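Local coordinates for lipolytic enzyme, g-d-s-l (Clostridium thermocellum, PDB 2W1W), which carries a family 6 carbohydrate-binding module, the calcium-binding beta-sandwich domain modelled here, at residues A[56-61]-A[124-129]. Residues are numbered along the deposited sequence; the frame is centred on the assembly and turned at random. Where two conformers were deposited one is given.
Sequences LIFRYA and DYLKVF. With CA (calcium ion), chain C.
With CG turned away from the backbone N (chi1 -178°) and the chain extended from CG to NE, Arg59 runs alongside Asp124, whose own CG is likewise trans to its N (chi1 -167°). NH2 of Arg59 thereby reaches OD2 of Asp124 at 2.8 Å in a salt bridge; the oxygen lies close to the guanidinium plane but is approached from above the carboxylate plane. OD1 of the same carboxylate binds the calcium ion at 2.3 Å, and the Asp124 carbonyl O is a second ligand, the site being completed by a water and the carbonyl oxygens of Thr27 and Cys30. A further bond from Arg59 NH2 to Gly25 O ties the guanidinium to Gly25, two residues before the calcium ligand Thr27.

On the face of the sheet that Arg59 shares with Tyr125, the Tyr125 ring lies with one face against the Arg59 aliphatic chain, CB of Arg59 standing 3.8 Å from the ring centroid. On the other face of this strand pair Leu56, Phe58, Leu126 and Val128 make apolar contacts: Leu126 CD1 sits over a face of the Phe58 ring, and Leu56 CD2 meets Val128 CG2 at 3.8 Å. Leu126 also packs on Trp44 and Val46, and Val128 on Val46, of the facing sheet. Between these layers the antiparallel strands, central in the four-stranded sheet of the beta-sandwich, are joined by nearly straight bonds between Ile57 and Lys127, whose N reaches Ile57 O at 2.7 Å, and by Asp124 N to Arg59 O. Asp124 thus divides its carboxylate between metal and arginine, which probably balances its charge and limits its rotation, and through Arg59 it links the calcium site to the neighbouring strand.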
ATOM      1  N   LEU A  56      -1.436   8.916   4.257  1.00 13.55           N
ATOM      2  CA  LEU A  56      -0.953   7.758   3.486  1.00 14.71           C
ATOM      3  C   LEU A  56      -2.154   7.080   2.840  1.00 13.46           C
ATOM      4  O   LEU A  56      -3.008   6.480   3.527  1.00 14.21           O
ATOM      5  CB  LEU A  56      -0.261   6.770   4.414  1.00 14.83           C
ATOM      6  CG  LEU A  56       0.863   7.282   5.365  1.00 17.22           C
ATOM      7  CD1 LEU A  56       1.380   6.166   6.280  1.00 17.97           C
ATOM      8  CD2 LEU A  56       1.992   7.920   4.606  1.00 20.53           C
ATOM      9  N   ILE A  57      -2.201   7.206   1.517  1.00 12.46           N
ATOM     10  CA  ILE A  57      -3.329   6.700   0.742  0.50 12.01           C
ATOM     11  C   ILE A  57      -2.862   5.665  -0.253  1.00 11.32           C
ATOM     12  O   ILE A  57      -1.975   5.893  -1.047  1.00 12.99           O
ATOM     13  CB  ILE A  57      -4.049   7.852   0.071  0.50 12.24           C
ATOM     14  CG1 ILE A  57      -4.762   8.655   1.170  0.50 12.98           C
ATOM     15  CG2 ILE A  57      -5.035   7.339  -0.971  0.50 13.50           C
ATOM     16  CD1 ILE A  57      -4.822  10.098   0.926  0.50 14.18           C
ATOM     17  N   PHE A  58      -3.472   4.497  -0.159  1.00 10.53           N
ATOM     18  CA  PHE A  58      -3.175   3.416  -1.080  1.00 10.80           C
ATOM     19  C   PHE A  58      -4.295   3.320  -2.100  1.00 10.58           C
ATOM     20  O   PHE A  58      -5.493   3.288  -1.740  1.00 12.94           O
ATOM     21  CB  PHE A  58      -3.086   2.060  -0.324  1.00 11.23           C
ATOM     22  CG  PHE A  58      -2.007   1.986   0.684  1.00 11.83           C
ATOM     23  CD1 PHE A  58      -0.747   1.513   0.333  1.00 13.17           C
ATOM     24  CD2 PHE A  58      -2.222   2.351   1.989  1.00 14.32           C
ATOM     25  CE1 PHE A  58       0.254   1.381   1.272  1.00 14.73           C
ATOM     26  CE2 PHE A  58      -1.191   2.249   2.936  1.00 15.66           C
ATOM     27  CZ  PHE A  58       0.057   1.770   2.552  1.00 14.08           C
ATOM     28  N   ARG A  59      -3.920   3.178  -3.361  1.00 10.17           N
ATOM     29  CA  ARG A  59      -4.885   2.842  -4.396  1.00  9.83           C
ATOM     30  C   ARG A  59      -4.748   1.343  -4.659  1.00  9.96           C
ATOM     31  O   ARG A  59      -3.649   0.837  -4.800  1.00 10.69           O
ATOM     32  CB  ARG A  59      -4.687   3.698  -5.657  1.00 10.86           C
ATOM     33  CG  ARG A  59      -5.683   3.449  -6.779  1.00 12.19           C
ATOM     34  CD  ARG A  59      -5.564   4.493  -7.917  1.00 13.60           C
ATOM     35  NE  ARG A  59      -6.701   4.407  -8.863  1.00 15.55           N
ATOM     36  CZ  ARG A  59      -6.721   3.706  -9.989  1.00 17.00           C
ATOM     37  NH1 ARG A  59      -7.801   3.743 -10.780  1.00 18.85           N
ATOM     38  NH2 ARG A  59      -5.681   2.976 -10.340  1.00 17.17           N
ATOM     39  N   TYR A  60      -5.888   0.652  -4.660  1.00 10.62           N
ATOM     40  CA  TYR A  60      -5.917  -0.811  -4.620  1.00  9.75           C
ATOM     41  C   TYR A  60      -7.152  -1.388  -5.288  1.00 10.11           C
ATOM     42  O   TYR A  60      -8.140  -0.694  -5.498  1.00 10.78           O
ATOM     43  CB  TYR A  60      -5.856  -1.299  -3.151  1.00  8.56           C
ATOM     44  CG  TYR A  60      -7.219  -1.249  -2.458  1.00 10.01           C
ATOM     45  CD1 TYR A  60      -7.995  -2.403  -2.345  1.00  9.86           C
ATOM     46  CD2 TYR A  60      -7.745  -0.066  -1.963  1.00 10.31           C
ATOM     47  CE1 TYR A  60      -9.224  -2.391  -1.764  1.00 10.46           C
ATOM     48  CE2 TYR A  60      -9.015  -0.052  -1.397  1.00 10.20           C
ATOM     49  CZ  TYR A  60      -9.735  -1.221  -1.273  1.00 10.16           C
ATOM     50  OH  TYR A  60     -10.982  -1.230  -0.718  1.00 12.60           O
ATOM     51  N   ALA A  61      -7.067  -2.685  -5.566  1.00 10.72           N
ATOM     52  CA  ALA A  61      -8.221  -3.475  -6.007  1.00 10.36           C
ATOM     53  C   ALA A  61      -8.353  -4.700  -5.166  1.00 10.42           C
ATOM     54  O   ALA A  61      -7.355  -5.300  -4.778  1.00 10.10           O
ATOM     55  CB  ALA A  61      -8.089  -3.888  -7.496  1.00 10.29           C
ATOM     56  N   ASP A 124      -1.788  -0.470  -6.341  1.00 11.62           N
ATOM     57  CA  ASP A 124      -1.360   0.370  -7.460  1.00 12.44           C
ATOM     58  C   ASP A 124      -0.177   1.265  -7.081  1.00 11.72           C
ATOM     59  O   ASP A 124       0.814   1.366  -7.814  1.00 12.57           O
ATOM     60  CB  ASP A 124      -2.537   1.220  -7.952  1.00 12.37           C
ATOM     61  CG  ASP A 124      -2.301   1.881  -9.282  1.00 14.43           C
ATOM     62  OD1 ASP A 124      -1.421   1.430 -10.066  1.00 14.48           O
ATOM     63  OD2 ASP A 124      -3.004   2.901  -9.515  1.00 16.49           O
ATOM     64  N   TYR A 125      -0.345   1.944  -5.952  1.00 11.00           N
ATOM     65  CA  TYR A 125       0.644   2.892  -5.439  1.00 10.72           C
ATOM     66  C   TYR A 125       0.282   3.280  -4.025  1.00 10.47           C
ATOM     67  O   TYR A 125      -0.798   2.981  -3.549  1.00 10.64           O
ATOM     68  CB  TYR A 125       0.709   4.168  -6.292  1.00 11.47           C
ATOM     69  CG  TYR A 125      -0.569   4.974  -6.446  1.00 11.22           C
ATOM     70  CD1 TYR A 125      -1.168   5.603  -5.365  1.00 11.70           C
ATOM     71  CD2 TYR A 125      -1.126   5.183  -7.692  1.00 12.26           C
ATOM     72  CE1 TYR A 125      -2.276   6.420  -5.521  1.00 11.42           C
ATOM     73  CE2 TYR A 125      -2.248   5.988  -7.858  1.00 14.61           C
ATOM     74  CZ  TYR A 125      -2.834   6.584  -6.755  1.00 12.35           C
ATOM     75  OH  TYR A 125      -3.961   7.373  -6.881  1.00 16.83           O
ATOM     76  N   LEU A 126       1.244   3.945  -3.408  1.00  9.72           N
ATOM     77  CA  LEU A 126       1.078   4.706  -2.173  1.00 10.36           C
ATOM     78  C   LEU A 126       1.260   6.199  -2.494  1.00 11.04           C
ATOM     79  O   LEU A 126       2.236   6.607  -3.087  1.00 12.13           O
ATOM     80  CB  LEU A 126       2.107   4.293  -1.139  1.00 10.99           C
ATOM     81  CG  LEU A 126       2.301   5.187   0.091  1.00 10.75           C
ATOM     82  CD1 LEU A 126       1.040   5.225   0.966  1.00 14.15           C
ATOM     83  CD2 LEU A 126       3.556   4.759   0.911  1.00 13.49           C
ATOM     84  N   LYS A 127       0.264   6.981  -2.116  1.00 11.29           N
ATOM     85  CA  LYS A 127       0.259   8.434  -2.281  1.00 12.67           C
ATOM     86  C   LYS A 127       0.378   9.076  -0.896  1.00 12.46           C
ATOM     87  O   LYS A 127      -0.357   8.742   0.018  1.00 12.52           O
ATOM     88  CB  LYS A 127      -1.085   8.815  -2.954  1.00 14.12           C
ATOM     89  CG  LYS A 127      -1.298  10.247  -3.214  1.00 18.90           C
ATOM     90  CD  LYS A 127      -2.695  10.442  -3.779  1.00 20.68           C
ATOM     91  CE  LYS A 127      -2.803  10.234  -5.205  1.00 22.54           C
ATOM     92  NZ  LYS A 127      -4.318  10.229  -5.594  1.00 22.87           N
ATOM     93  N   VAL A 128       1.326  10.004  -0.764  1.00 13.10           N
ATOM     94  CA  VAL A 128       1.619  10.695   0.518  1.00 13.64           C
ATOM     95  C   VAL A 128       1.517  12.195   0.298  1.00 15.41           C
ATOM     96  O   VAL A 128       2.089  12.744  -0.633  1.00 17.59           O
ATOM     97  CB  VAL A 128       3.030  10.354   1.024  1.00 13.05           C
ATOM     98  CG1 VAL A 128       3.319  11.026   2.354  1.00 14.97           C
ATOM     99  CG2 VAL A 128       3.203   8.802   1.080  1.00 13.83           C
ATOM    100  N   PHE A 129       0.747  12.819   1.153  1.00 16.91           N
ATOM    101  CA  PHE A 129       0.467  14.276   0.993  1.00 18.39           C
ATOM    102  C   PHE A 129       1.564  15.108   1.699  1.00 20.94           C
ATOM    103  O   PHE A 129       1.425  15.553   2.847  1.00 20.33           O
ATOM    104  CB  PHE A 129      -0.985  14.561   1.320  1.00 17.54           C
ATOM    105  CG  PHE A 129      -1.895  14.240   0.168  1.00 15.46           C
ATOM    106  CD1 PHE A 129      -2.158  15.197  -0.824  1.00 15.70           C
ATOM    107  CD2 PHE A 129      -2.451  12.983   0.013  1.00 13.37           C
ATOM    108  CE1 PHE A 129      -2.995  14.909  -1.917  1.00 14.82           C
ATOM    109  CE2 PHE A 129      -3.278  12.699  -1.130  1.00 15.64           C
ATOM    110  CZ  PHE A 129      -3.526  13.638  -2.064  1.00 14.76           C
TER
HETATM  111 CA    CA C1132       0.842   1.425 -10.317  1.00 24.56          CA
HETATM  112  O   HOH W   1       2.463   2.784  -9.917  1.00 21.22           O